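Local coordinates for protein bacterial fluorinating enzyme homolog (Thermus thermophilus, PDB 2CW5) that hydrolyses S-adenosyl-L-methionine to adenosine and L-methionine, working as a homotrimer and lacking chlorinase and fluorinase activity, at residues R107-E112 with L149-L154; V80-R85 with L98-D103. All coordinates share one frame; numbering follows the deposited sequence.

Contact 1: residues R107-E112 with L149-L154; sequences RAFLLE and LPPEGL
Leu111 and Leu154 mark the closest backbone approach, their CA atoms 5.4 Å apart, where the strand 107-110 runs out and meets the end of the short 3-10 turn 151-153. One backbone hydrogen bond ties the two segments there: Glu112 N donates to Leu154 O at 2.9 Å. Within the turn, Leu154 N bonds to Pro151 O.

Phe109 lays one ring face on the turn. Pro151 CB reaches Phe109 CE2 at 3.4 Å, Pro151 C stands over the ring centre, and Glu152 N lies over the same face nearer the rim. The CB of Phe109 points toward the turn, and chi1 of -62° sets CG anti to the carbonyl carbon. Arg107 bends at chi3, and its guanidinium carries Phe109 CZ over one face, while NH2 meets Pro151 CG at 3.7 Å. Its NH1 stays 4.2 Å from Glu152 OE1, beyond a salt bridge. The side chains of Leu111 and Leu154 run alongside each other in one direction, with Leu111 CD2 3.8 Å from Leu154 CD1. An alanine in place of Phe109 would probably open a gap over Pro151 and leave the Arg107 guanidinium without the ring atom CZ against its face.

The turn follows helix 133-147 and packs beside the sheet just before the chain enters edge strand 157-158. Strand 107-110 lies between that strand and strand 79-83, whose Leu83 touches both Phe109 and Pro151, while Leu111 also packs on Val137, Phe138 and Ala141 of the helix.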
loop_
_atom_site.group_PDB
_atom_site.type_symbol
_atom_site.label_atom_id
_atom_site.label_comp_id
_atom_site.label_asym_id
_atom_site.label_seq_id
_atom_site.Cartn_x
_atom_site.Cartn_y
_atom_site.Cartn_z
ATOM N N ARG C 107 -30.072 -9.102 -10.896
ATOM C CA ARG C 107 -30.675 -7.793 -10.651
ATOM C C ARG C 107 -29.618 -6.704 -10.499
ATOM O O ARG C 107 -28.503 -6.973 -10.062
ATOM C CB ARG C 107 -31.542 -7.830 -9.387
ATOM C CG ARG C 107 -32.796 -8.677 -9.517
ATOM C CD ARG C 107 -33.742 -8.426 -8.355
ATOM N NE ARG C 107 -33.188 -8.870 -7.083
ATOM C CZ ARG C 107 -33.702 -8.552 -5.898
ATOM N NH1 ARG C 107 -34.782 -7.784 -5.830
ATOM N NH2 ARG C 107 -33.139 -8.998 -4.784
ATOM N N ALA C 108 -29.977 -5.477 -10.867
ATOM C CA ALA C 108 -29.070 -4.336 -10.763
ATOM C C ALA C 108 -29.852 -3.150 -10.213
ATOM O O ALA C 108 -31.063 -3.047 -10.428
ATOM C CB ALA C 108 -28.490 -3.995 -12.127
ATOM N N PHE C 109 -29.157 -2.255 -9.514
ATOM C CA PHE C 109 -29.790 -1.086 -8.908
ATOM C C PHE C 109 -28.937 0.172 -9.028
ATOM O O PHE C 109 -27.709 0.107 -8.973
ATOM C CB PHE C 109 -30.046 -1.351 -7.422
ATOM C CG PHE C 109 -30.978 -2.495 -7.154
ATOM C CD1 PHE C 109 -32.340 -2.276 -6.984
ATOM C CD2 PHE C 109 -30.495 -3.796 -7.075
ATOM C CE1 PHE C 109 -33.208 -3.336 -6.739
ATOM C CE2 PHE C 109 -31.352 -4.861 -6.833
ATOM C CZ PHE C 109 -32.712 -4.631 -6.664
ATOM N N LEU C 110 -29.597 1.316 -9.189
ATOM C CA LEU C 110 -28.901 2.596 -9.264
ATOM C C LEU C 110 -28.569 2.961 -7.822
ATOM O O LEU C 110 -29.398 2.776 -6.935
ATOM C CB LEU C 110 -29.810 3.671 -9.870
ATOM C CG LEU C 110 -29.457 4.182 -11.265
ATOM C CD1 LEU C 110 -28.117 4.909 -11.223
ATOM C CD2 LEU C 110 -29.413 3.017 -12.240
ATOM N N LEU C 111 -27.366 3.472 -7.581
ATOM C CA LEU C 111 -26.984 3.827 -6.219
ATOM C C LEU C 111 -27.293 5.279 -5.865
ATOM O O LEU C 111 -26.751 6.204 -6.469
ATOM C CB LEU C 111 -25.493 3.552 -5.992
ATOM C CG LEU C 111 -25.009 2.112 -6.198
ATOM C CD1 LEU C 111 -23.557 2.004 -5.757
ATOM C CD2 LEU C 111 -25.873 1.152 -5.401
ATOM N N GLU C 112 -28.176 5.463 -4.886
ATOM C CA GLU C 112 -28.555 6.794 -4.420
ATOM C C GLU C 112 -28.649 6.793 -2.889
ATOM O O GLU C 112 -29.596 7.325 -2.315
ATOM C CB GLU C 112 -29.903 7.207 -5.023
ATOM C CG GLU C 112 -30.001 6.980 -6.524
ATOM C CD GLU C 112 -31.216 7.644 -7.150
ATOM O OE1 GLU C 112 -32.340 7.448 -6.641
ATOM O OE2 GLU C 112 -31.042 8.358 -8.160
ATOM N N LEU C 149 -29.047 -5.539 4.357
ATOM C CA LEU C 149 -30.236 -4.762 4.024
ATOM C C LEU C 149 -30.602 -4.953 2.549
ATOM O O LEU C 149 -29.728 -5.120 1.701
ATOM C CB LEU C 149 -29.993 -3.286 4.342
ATOM C CG LEU C 149 -29.788 -2.986 5.829
ATOM C CD1 LEU C 149 -29.373 -1.538 6.022
ATOM C CD2 LEU C 149 -31.075 -3.282 6.586
ATOM N N PRO C 150 -31.905 -4.912 2.227
ATOM C CA PRO C 150 -32.418 -5.087 0.863
ATOM C C PRO C 150 -31.812 -4.164 -0.187
ATOM O O PRO C 150 -31.647 -2.968 0.042
ATOM C CB PRO C 150 -33.918 -4.864 1.032
ATOM C CG PRO C 150 -33.980 -3.877 2.144
ATOM C CD PRO C 150 -32.978 -4.443 3.123
ATOM N N PRO C 151 -31.479 -4.716 -1.363
ATOM C CA PRO C 151 -30.887 -3.929 -2.447
ATOM C C PRO C 151 -31.772 -2.782 -2.932
ATOM O O PRO C 151 -31.272 -1.706 -3.260
ATOM C CB PRO C 151 -30.624 -4.976 -3.530
ATOM C CG PRO C 151 -31.690 -5.991 -3.285
ATOM C CD PRO C 151 -31.676 -6.115 -1.782
ATOM N N GLU C 152 -33.083 -3.007 -2.970
ATOM C CA GLU C 152 -34.009 -1.969 -3.413
ATOM C C GLU C 152 -33.907 -0.730 -2.529
ATOM O O GLU C 152 -34.396 0.341 -2.888
ATOM C CB GLU C 152 -35.454 -2.486 -3.418
ATOM C CG GLU C 152 -35.889 -3.185 -2.141
ATOM C CD GLU C 152 -35.760 -4.693 -2.231
ATOM O OE1 GLU C 152 -34.646 -5.181 -2.515
ATOM O OE2 GLU C 152 -36.775 -5.394 -2.017
ATOM N N GLY C 153 -33.272 -0.879 -1.371
ATOM C CA GLY C 153 -33.108 0.250 -0.476
ATOM C C GLY C 153 -31.991 1.173 -0.937
ATOM O O GLY C 153 -31.800 2.250 -0.380
ATOM N N LEU C 154 -31.258 0.754 -1.965
ATOM C CA LEU C 154 -30.145 1.539 -2.498
ATOM C C LEU C 154 -30.572 2.612 -3.488
ATOM O O LEU C 154 -30.017 3.712 -3.502
ATOM C CB LEU C 154 -29.141 0.617 -3.183
ATOM C CG LEU C 154 -28.427 -0.402 -2.299
ATOM C CD1 LEU C 154 -27.667 -1.394 -3.175
ATOM C CD2 LEU C 154 -27.479 0.332 -1.356
#

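Contact 2: residues V80-R85 with L98-D103; sequences VAALGR and LAWLLD
The side chains of Arg85 and Asp103 run by one another in opposing senses, their guanidinium and carboxylate planes 55° apart. Asp103 meets the backbone of Arg85 rather than its charged end: Arg85 N donates to Asp103 OD1 at 2.7 Å on the syn side, nearly straight at 171° though somewhat out of the carboxylate plane. The CB of Asp103 points toward segment 80-85, and chi1 of 172° sets CG anti to the backbone N. Arg85 CG also rests 3.5 Å from Asp103 OD1.

Farther along, the guanidinium places one face over Asp103 CB and grips Leu102 O end-on, NH1 and NH2 each donating to that oxygen at 3.3 Å. Both bonds are bent, with the oxygen tilted from the guanidinium plane. One water accepts from Arg85 NH2 and donates to Leu102 O; another donates to Asp103 OD1 and accepts weakly from Arg85 NH1.

On the sheet side, Trp100 extends its six-membered ring to Ala82, where CZ2 lies 3.7 Å from Ala82 CB. Tyr88 stacks edge-to-face with Trp100, and its hydroxyl, like Trp86 N, hydrogen-bonds Asp103 OD2.

Asp103 thus ties the turn between strands 79-83 and 87-89 to the segment around the short helix 99-102. Its charge is probably eased by these N-H and hydroxyl partners, while Arg85, its NH1 4.1 Å from Asp103 OD1, is likely to add a longer-range attraction and balance the Leu102 carbonyl.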
loop_
_atom_site.group_PDB
_atom_site.type_symbol
_atom_site.label_atom_id
_atom_site.label_comp_id
_atom_site.label_asym_id
_atom_site.label_seq_id
_atom_site.Cartn_x
_atom_site.Cartn_y
_atom_site.Cartn_z
ATOM N N VAL C 80 -23.715 1.642 -9.815
ATOM C CA VAL C 80 -24.651 0.541 -9.619
ATOM C C VAL C 80 -24.229 -0.556 -8.653
ATOM O O VAL C 80 -23.087 -0.628 -8.198
ATOM C CB VAL C 80 -24.967 -0.173 -10.960
ATOM C CG1 VAL C 80 -25.564 0.807 -11.953
ATOM C CG2 VAL C 80 -23.695 -0.800 -11.527
ATOM N N ALA C 81 -25.202 -1.405 -8.347
ATOM C CA ALA C 81 -25.014 -2.573 -7.509
ATOM C C ALA C 81 -25.675 -3.660 -8.358
ATOM O O ALA C 81 -26.788 -3.465 -8.852
ATOM C CB ALA C 81 -25.745 -2.413 -6.199
ATOM N N ALA C 82 -24.977 -4.771 -8.567
ATOM C CA ALA C 82 -25.506 -5.889 -9.352
ATOM C C ALA C 82 -25.461 -7.124 -8.460
ATOM O O ALA C 82 -24.466 -7.363 -7.776
ATOM C CB ALA C 82 -24.667 -6.100 -10.603
ATOM N N LEU C 83 -26.533 -7.907 -8.475
ATOM C CA LEU C 83 -26.632 -9.081 -7.616
ATOM C C LEU C 83 -26.635 -10.424 -8.340
ATOM O O LEU C 83 -27.438 -10.655 -9.242
ATOM C CB LEU C 83 -27.904 -8.979 -6.771
ATOM C CG LEU C 83 -28.209 -7.617 -6.134
ATOM C CD1 LEU C 83 -29.642 -7.613 -5.611
ATOM C CD2 LEU C 83 -27.224 -7.327 -5.014
ATOM N N GLY C 84 -25.726 -11.300 -7.921
ATOM C CA GLY C 84 -25.625 -12.636 -8.481
ATOM C C GLY C 84 -25.262 -13.518 -7.300
ATOM O O GLY C 84 -25.744 -13.267 -6.191
ATOM N N ARG C 85 -24.436 -14.541 -7.517
ATOM C CA ARG C 85 -24.003 -15.404 -6.422
ATOM C C ARG C 85 -23.178 -14.517 -5.493
ATOM O O ARG C 85 -23.106 -14.745 -4.285
ATOM C CB ARG C 85 -23.133 -16.564 -6.927
ATOM C CG ARG C 85 -23.840 -17.527 -7.861
ATOM C CD ARG C 85 -23.245 -18.931 -7.770
ATOM N NE ARG C 85 -21.841 -18.995 -8.171
ATOM C CZ ARG C 85 -21.410 -18.910 -9.426
ATOM N NH1 ARG C 85 -22.270 -18.754 -10.426
ATOM N NH2 ARG C 85 -20.112 -18.986 -9.686
ATOM N N LEU C 98 -15.656 -9.519 -16.848
ATOM C CA LEU C 98 -15.140 -10.875 -16.687
ATOM C C LEU C 98 -15.747 -11.579 -15.477
ATOM O O LEU C 98 -16.092 -12.763 -15.546
ATOM C CB LEU C 98 -13.610 -10.830 -16.607
ATOM C CG LEU C 98 -12.972 -10.327 -17.910
ATOM C CD1 LEU C 98 -11.462 -10.262 -17.762
ATOM C CD2 LEU C 98 -13.351 -11.254 -19.071
ATOM N N ALA C 99 -15.889 -10.859 -14.369
ATOM C CA ALA C 99 -16.491 -11.437 -13.175
ATOM C C ALA C 99 -17.873 -11.973 -13.539
ATOM O O ALA C 99 -18.283 -13.049 -13.098
ATOM C CB ALA C 99 -16.632 -10.375 -12.090
ATOM N N TRP C 100 -18.586 -11.202 -14.352
ATOM C CA TRP C 100 -19.928 -11.567 -14.759
ATOM C C TRP C 100 -20.006 -12.791 -15.667
ATOM O O TRP C 100 -21.086 -13.352 -15.856
ATOM C CB TRP C 100 -20.628 -10.349 -15.379
ATOM C CG TRP C 100 -20.956 -9.305 -14.333
ATOM C CD1 TRP C 100 -21.056 -9.504 -12.982
ATOM C CD2 TRP C 100 -21.282 -7.929 -14.557
ATOM N NE1 TRP C 100 -21.425 -8.342 -12.357
ATOM C CE2 TRP C 100 -21.572 -7.359 -13.298
ATOM C CE3 TRP C 100 -21.356 -7.120 -15.700
ATOM C CZ2 TRP C 100 -21.932 -6.016 -13.146
ATOM C CZ3 TRP C 100 -21.714 -5.784 -15.550
ATOM C CH2 TRP C 100 -21.998 -5.246 -14.279
ATOM N N LEU C 101 -18.871 -13.214 -16.222
ATOM C CA LEU C 101 -18.855 -14.421 -17.045
ATOM C C LEU C 101 -18.919 -15.604 -16.086
ATOM O O LEU C 101 -19.405 -16.677 -16.430
ATOM C CB LEU C 101 -17.568 -14.521 -17.867
ATOM C CG LEU C 101 -17.426 -13.595 -19.074
ATOM C CD1 LEU C 101 -16.048 -13.784 -19.701
ATOM C CD2 LEU C 101 -18.536 -13.907 -20.088
ATOM N N LEU C 102 -18.414 -15.395 -14.875
ATOM C CA LEU C 102 -18.415 -16.437 -13.858
ATOM C C LEU C 102 -19.718 -16.379 -13.061
ATOM O O LEU C 102 -20.181 -17.394 -12.538
ATOM C CB LEU C 102 -17.236 -16.240 -12.900
ATOM C CG LEU C 102 -15.823 -16.167 -13.496
ATOM C CD1 LEU C 102 -14.829 -15.831 -12.393
ATOM C CD2 LEU C 102 -15.462 -17.484 -14.165
ATOM N N ASP C 103 -20.304 -15.188 -12.998
ATOM C CA ASP C 103 -21.529 -14.954 -12.231
ATOM C C ASP C 103 -22.363 -13.804 -12.809
ATOM O O ASP C 103 -22.253 -12.655 -12.376
ATOM C CB ASP C 103 -21.137 -14.663 -10.772
ATOM C CG ASP C 103 -22.307 -14.219 -9.915
ATOM O OD1 ASP C 103 -23.406 -14.796 -10.043
ATOM O OD2 ASP C 103 -22.119 -13.296 -9.091
HETATM O O HOH W 1 -18.447 -19.536 -12.216
HETATM O O HOH W 2 -24.452 -17.054 -11.008
#

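Contacts 1 and 2 follow each other along the chain, their centres 14 Å apart, and meet where strands 107-110 and 79-83 pair antiparallel in the mixed sheet. Arg107 O lies 2.7 Å from Leu83 N, and Phe109 N lies 2.7 Å from Ala81 O, both probable hydrogen bonds. Side chains join them too, Phe109 CE2 standing 3.5 Å from Leu83 CD1. Contact 1 is the nearer to the residues probably important for activity: the Leu111 side chain is about 8 Å from that of His133 and about 11 Å from that of Asp70. Contact 2 lies away from those residues and joins helix 99-102 to strand 79-83 and the turn after it.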